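Long-range contact in cadherin-23 (Mus musculus, PDB 5UZ8), which is a calcium-binding cadherin of hearing that probably mediates adhesion and carries force in mechanotransduction, its extracellular repeats stiffened by calcium ions bound at the linkers between them: residues 175-180 against 211-216. Sequence-based numbering, arbitrary orientation. Where two conformers were deposited one is given.
Sequences SSLDRE and IRVLDV. With CA (calcium ion), chain F; CA (calcium ion), chain G; GSH (glutathione), chain L.
Arg179, in the loop that follows strand 170-173, lies beside Val213 near the end of strand 204-214, their CA atoms 5.7 Å apart. The aliphatic part of Arg179 rests on this strand end, where CB packs on Val213 CG1. Further inside the domain, Leu177 CD1 touches Val213 CG2 at 4.3 Å, beside Val125 and Tyr185. Arg179 CG lies anti to the backbone N (chi1 -164°), against Val213 O, and the bend at chi3 (66°) sets NE beside Asp215. NE donates to Asp215 OD1 (3.0 Å) from above the carboxylate plane, the two flat groups being nearly perpendicular (88°). NH2 forms a salt bridge with Glu180 OE1 (3.0 Å), on the anti side of that carboxylate. The two acceptors, Glu180 OE1 and Asp215 OD1, both bind one calcium ion, with Val216 O, Glu127, Asp218 and Asp251 among its other ligands. Glu180 OE2 also binds that ion, more loosely at 2.8 Å, and bridges to a second calcium at 2.2 Å, which Asp178 OD1 also binds. That OD1 accepts from Glu180 N in an Asx turn, while Asp178 OD2 takes the N-H of glutathione N3, and glutathione OE1 binds the second calcium. An alanine in place of Arg179 would probably leave Glu180 OE1 and Asp215 OD1 with calcium but no guanidinium, and open a gap over Val213 O. The contact forms one side of the calcium site at the linker between successive cadherin repeats: the arginine lies in the second shell, and its positive charge is likely to offset part of the repulsion between carboxylates crowded around the ions.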
ATOM      1  N   SER A 175      -7.740  10.556 -11.923  1.00 19.58           N
ATOM      2  CA  SER A 175      -8.572  11.673 -12.339  1.00 20.66           C
ATOM      3  C   SER A 175      -8.471  12.813 -11.321  1.00 19.33           C
ATOM      4  O   SER A 175      -7.986  12.636 -10.213  1.00 17.69           O
ATOM      5  CB  SER A 175     -10.020  11.240 -12.473  1.00 21.97           C
ATOM      6  OG  SER A 175     -10.399  10.729 -11.213  1.00 22.37           O
ATOM      7  N   SER A 176      -8.921  13.996 -11.708  1.00 19.89           N
ATOM      8  CA  SER A 176      -8.600  15.190 -10.923  1.00 19.25           C
ATOM      9  C   SER A 176      -9.235  15.153  -9.522  1.00 18.27           C
ATOM     10  O   SER A 176     -10.328  14.614  -9.316  1.00 18.58           O
ATOM     11  CB  SER A 176      -9.010  16.460 -11.673  1.00 20.68           C
ATOM     12  OG  SER A 176     -10.380  16.446 -11.929  1.00 21.87           O
ATOM     13  N   LEU A 177      -8.503  15.693  -8.566  1.00 16.86           N
ATOM     14  CA  LEU A 177      -8.923  15.748  -7.198  1.00 16.45           C
ATOM     15  C   LEU A 177      -9.640  17.074  -6.938  1.00 16.48           C
ATOM     16  O   LEU A 177      -9.542  18.014  -7.710  1.00 17.03           O
ATOM     17  CB  LEU A 177      -7.702  15.596  -6.284  1.00 16.28           C
ATOM     18  CG  LEU A 177      -6.901  14.306  -6.546  1.00 16.70           C
ATOM     19  CD1 LEU A 177      -5.785  14.138  -5.524  1.00 16.60           C
ATOM     20  CD2 LEU A 177      -7.757  13.040  -6.595  1.00 17.26           C
ATOM     21  N   ASP A 178     -10.377  17.093  -5.833  1.00 16.21           N
ATOM     22  CA  ASP A 178     -11.088  18.271  -5.352  1.00 16.32           C
ATOM     23  C   ASP A 178     -11.190  18.151  -3.860  1.00 16.09           C
ATOM     24  O   ASP A 178     -11.995  17.364  -3.331  1.00 16.19           O
ATOM     25  CB  ASP A 178     -12.459  18.364  -6.026  1.00 16.69           C
ATOM     26  CG  ASP A 178     -13.254  19.596  -5.607  1.00 16.69           C
ATOM     27  OD1 ASP A 178     -12.735  20.422  -4.804  1.00 15.80           O
ATOM     28  OD2 ASP A 178     -14.409  19.725  -6.075  1.00 16.95           O
ATOM     29  N   ARG A 179     -10.389  18.941  -3.145  1.00 15.55           N
ATOM     30  CA  ARG A 179     -10.468  18.910  -1.677  1.00 15.66           C
ATOM     31  C   ARG A 179     -11.882  19.123  -1.122  1.00 15.38           C
ATOM     32  O   ARG A 179     -12.267  18.559  -0.077  1.00 15.28           O
ATOM     33  CB  ARG A 179      -9.542  19.934  -1.062  1.00 16.04           C
ATOM     34  CG  ARG A 179      -9.313  19.661   0.426  1.00 16.68           C
ATOM     35  CD  ARG A 179      -8.833  20.916   1.123  1.00 17.48           C
ATOM     36  NE  ARG A 179      -9.898  21.907   1.089  1.00 17.20           N
ATOM     37  CZ  ARG A 179     -10.951  21.942   1.903  1.00 18.42           C
ATOM     38  NH1 ARG A 179     -11.066  21.129   2.957  1.00 18.83           N
ATOM     39  NH2 ARG A 179     -11.879  22.872   1.715  1.00 19.05           N
ATOM     40  N   GLU A 180     -12.630  19.985  -1.811  1.00 15.27           N
ATOM     41  CA  GLU A 180     -13.948  20.325  -1.358  1.00 15.86           C
ATOM     42  C   GLU A 180     -14.957  19.141  -1.454  1.00 16.93           C
ATOM     43  O   GLU A 180     -15.966  19.128  -0.744  1.00 17.47           O
ATOM     44  CB  GLU A 180     -14.464  21.516  -2.158  1.00 15.84           C
ATOM     45  CG  GLU A 180     -13.917  22.871  -1.729  1.00 15.18           C
ATOM     46  CD  GLU A 180     -12.469  23.112  -2.089  1.00 14.43           C
ATOM     47  OE1 GLU A 180     -11.691  23.485  -1.178  1.00 15.37           O
ATOM     48  OE2 GLU A 180     -12.075  22.935  -3.252  1.00 14.23           O
ATOM     49  N   ILE A 211      -3.770   9.361   1.423  1.00 13.72           N
ATOM     50  CA  ILE A 211      -3.453  10.511   0.585  0.50 13.49           C
ATOM     51  C   ILE A 211      -4.286  11.670   1.098  1.00 13.79           C
ATOM     52  O   ILE A 211      -5.520  11.657   0.997  1.00 13.95           O
ATOM     53  CB  ILE A 211      -3.719  10.258  -0.910  0.50 12.87           C
ATOM     54  CG1 ILE A 211      -2.720   9.239  -1.443  0.50 12.86           C
ATOM     55  CG2 ILE A 211      -3.571  11.562  -1.714  0.50 12.85           C
ATOM     56  CD1 ILE A 211      -3.147   8.514  -2.705  0.50 12.62           C
ATOM     57  N   ARG A 212      -3.613  12.664   1.661  1.00 13.93           N
ATOM     58  CA  ARG A 212      -4.288  13.850   2.181  1.00 14.47           C
ATOM     59  C   ARG A 212      -4.225  14.927   1.113  1.00 14.69           C
ATOM     60  O   ARG A 212      -3.187  15.130   0.484  1.00 15.16           O
ATOM     61  CB  ARG A 212      -3.689  14.311   3.494  1.00 14.96           C
ATOM     62  CG  ARG A 212      -3.783  13.232   4.566  1.00 15.54           C
ATOM     63  CD  ARG A 212      -3.580  13.755   5.988  1.00 16.43           C
ATOM     64  NE  ARG A 212      -3.626  12.646   6.914  1.00 17.31           N
ATOM     65  CZ  ARG A 212      -4.738  12.063   7.367  1.00 17.94           C
ATOM     66  NH1 ARG A 212      -5.954  12.530   7.058  1.00 17.56           N
ATOM     67  NH2 ARG A 212      -4.618  11.009   8.164  1.00 19.11           N
ATOM     68  N   VAL A 213      -5.356  15.590   0.886  1.00 14.41           N
ATOM     69  CA  VAL A 213      -5.493  16.517  -0.227  1.00 14.91           C
ATOM     70  C   VAL A 213      -5.443  17.919   0.344  1.00 15.08           C
ATOM     71  O   VAL A 213      -6.310  18.310   1.122  1.00 15.49           O
ATOM     72  CB  VAL A 213      -6.811  16.288  -0.965  1.00 15.20           C
ATOM     73  CG1 VAL A 213      -6.941  17.225  -2.163  1.00 15.56           C
ATOM     74  CG2 VAL A 213      -6.895  14.847  -1.410  1.00 15.40           C
ATOM     75  N   LEU A 214      -4.429  18.660  -0.051  1.00 15.12           N
ATOM     76  CA  LEU A 214      -4.192  20.018   0.457  1.00 16.04           C
ATOM     77  C   LEU A 214      -4.952  21.066  -0.354  1.00 15.81           C
ATOM     78  O   LEU A 214      -5.086  20.943  -1.568  1.00 15.22           O
ATOM     79  CB  LEU A 214      -2.688  20.322   0.442  1.00 17.10           C
ATOM     80  CG  LEU A 214      -1.836  19.297   1.181  1.00 17.62           C
ATOM     81  CD1 LEU A 214      -0.357  19.631   1.030  1.00 18.83           C
ATOM     82  CD2 LEU A 214      -2.232  19.211   2.643  1.00 18.41           C
ATOM     83  N   ASP A 215      -5.391  22.130   0.324  1.00 16.44           N
ATOM     84  CA  ASP A 215      -6.251  23.144  -0.283  1.00 16.31           C
ATOM     85  C   ASP A 215      -5.485  24.048  -1.240  1.00 16.57           C
ATOM     86  O   ASP A 215      -4.342  24.437  -0.965  1.00 17.82           O
ATOM     87  CB  ASP A 215      -6.870  23.997   0.806  1.00 16.61           C
ATOM     88  CG  ASP A 215      -8.064  24.784   0.339  1.00 16.62           C
ATOM     89  OD1 ASP A 215      -8.903  24.254  -0.442  1.00 15.80           O
ATOM     90  OD2 ASP A 215      -8.165  25.954   0.796  1.00 16.95           O
ATOM     91  N   VAL A 216      -6.139  24.377  -2.336  1.00 15.41           N
ATOM     92  CA  VAL A 216      -5.799  25.492  -3.212  1.00 16.18           C
ATOM     93  C   VAL A 216      -6.987  26.438  -3.124  1.00 15.96           C
ATOM     94  O   VAL A 216      -8.141  25.997  -2.930  1.00 14.51           O
ATOM     95  CB  VAL A 216      -5.639  24.979  -4.664  1.00 16.93           C
ATOM     96  CG1 VAL A 216      -5.510  26.090  -5.687  1.00 18.36           C
ATOM     97  CG2 VAL A 216      -4.441  24.057  -4.696  1.00 17.13           C
TER
HETATM   98 CA    CA F2605     -10.002  24.576  -2.460  1.00 14.15          CA
HETATM   99 CA    CA G2606     -11.522  22.374  -5.348  1.00 16.22          CA
HETATM  100  N1  GSH L2611     -14.855  21.565 -11.377  1.00 29.29           N
HETATM  101  CA1 GSH L2611     -13.678  22.222 -10.828  1.00 30.20           C
HETATM  102  C1  GSH L2611     -12.616  21.182 -10.564  1.00 30.75           C
HETATM  103  O11 GSH L2611     -12.912  19.982 -10.772  1.00 30.86           O
HETATM  104  O12 GSH L2611     -11.506  21.568 -10.122  1.00 30.49           O
HETATM  105  CB1 GSH L2611     -14.012  22.979  -9.527  1.00 27.76           C
HETATM  106  CG1 GSH L2611     -14.464  22.041  -8.409  1.00 25.81           C
HETATM  107  CD1 GSH L2611     -14.494  22.759  -7.079  1.00 24.01           C
HETATM  108  OE1 GSH L2611     -13.459  23.081  -6.502  1.00 22.16           O
HETATM  109  N2  GSH L2611     -15.703  22.967  -6.569  1.00 22.61           N
HETATM  110  CA2 GSH L2611     -15.917  23.459  -5.223  1.00 22.48           C
HETATM  111  C2  GSH L2611     -16.781  22.522  -4.429  1.00 22.48           C
HETATM  112  O2  GSH L2611     -17.468  22.973  -3.529  1.00 21.99           O
HETATM  113  CB2 GSH L2611     -16.527  24.859  -5.293  1.00 22.86           C
HETATM  114  SG2 GSH L2611     -15.341  25.964  -6.078  1.00 24.62           S
HETATM  115  N3  GSH L2611     -16.687  21.218  -4.721  1.00 22.97           N
HETATM  116  CA3 GSH L2611     -17.393  20.183  -3.990  1.00 23.53           C
HETATM  117  C3  GSH L2611     -18.385  19.432  -4.854  1.00 25.49           C
HETATM  118  O31 GSH L2611     -19.109  18.589  -4.276  1.00 26.32           O
HETATM  119  O32 GSH L2611     -18.426  19.636  -6.095  1.00 26.92           O
HETATM  120  O   HOH W   1     -10.995  21.117  -7.387  1.00 16.02           O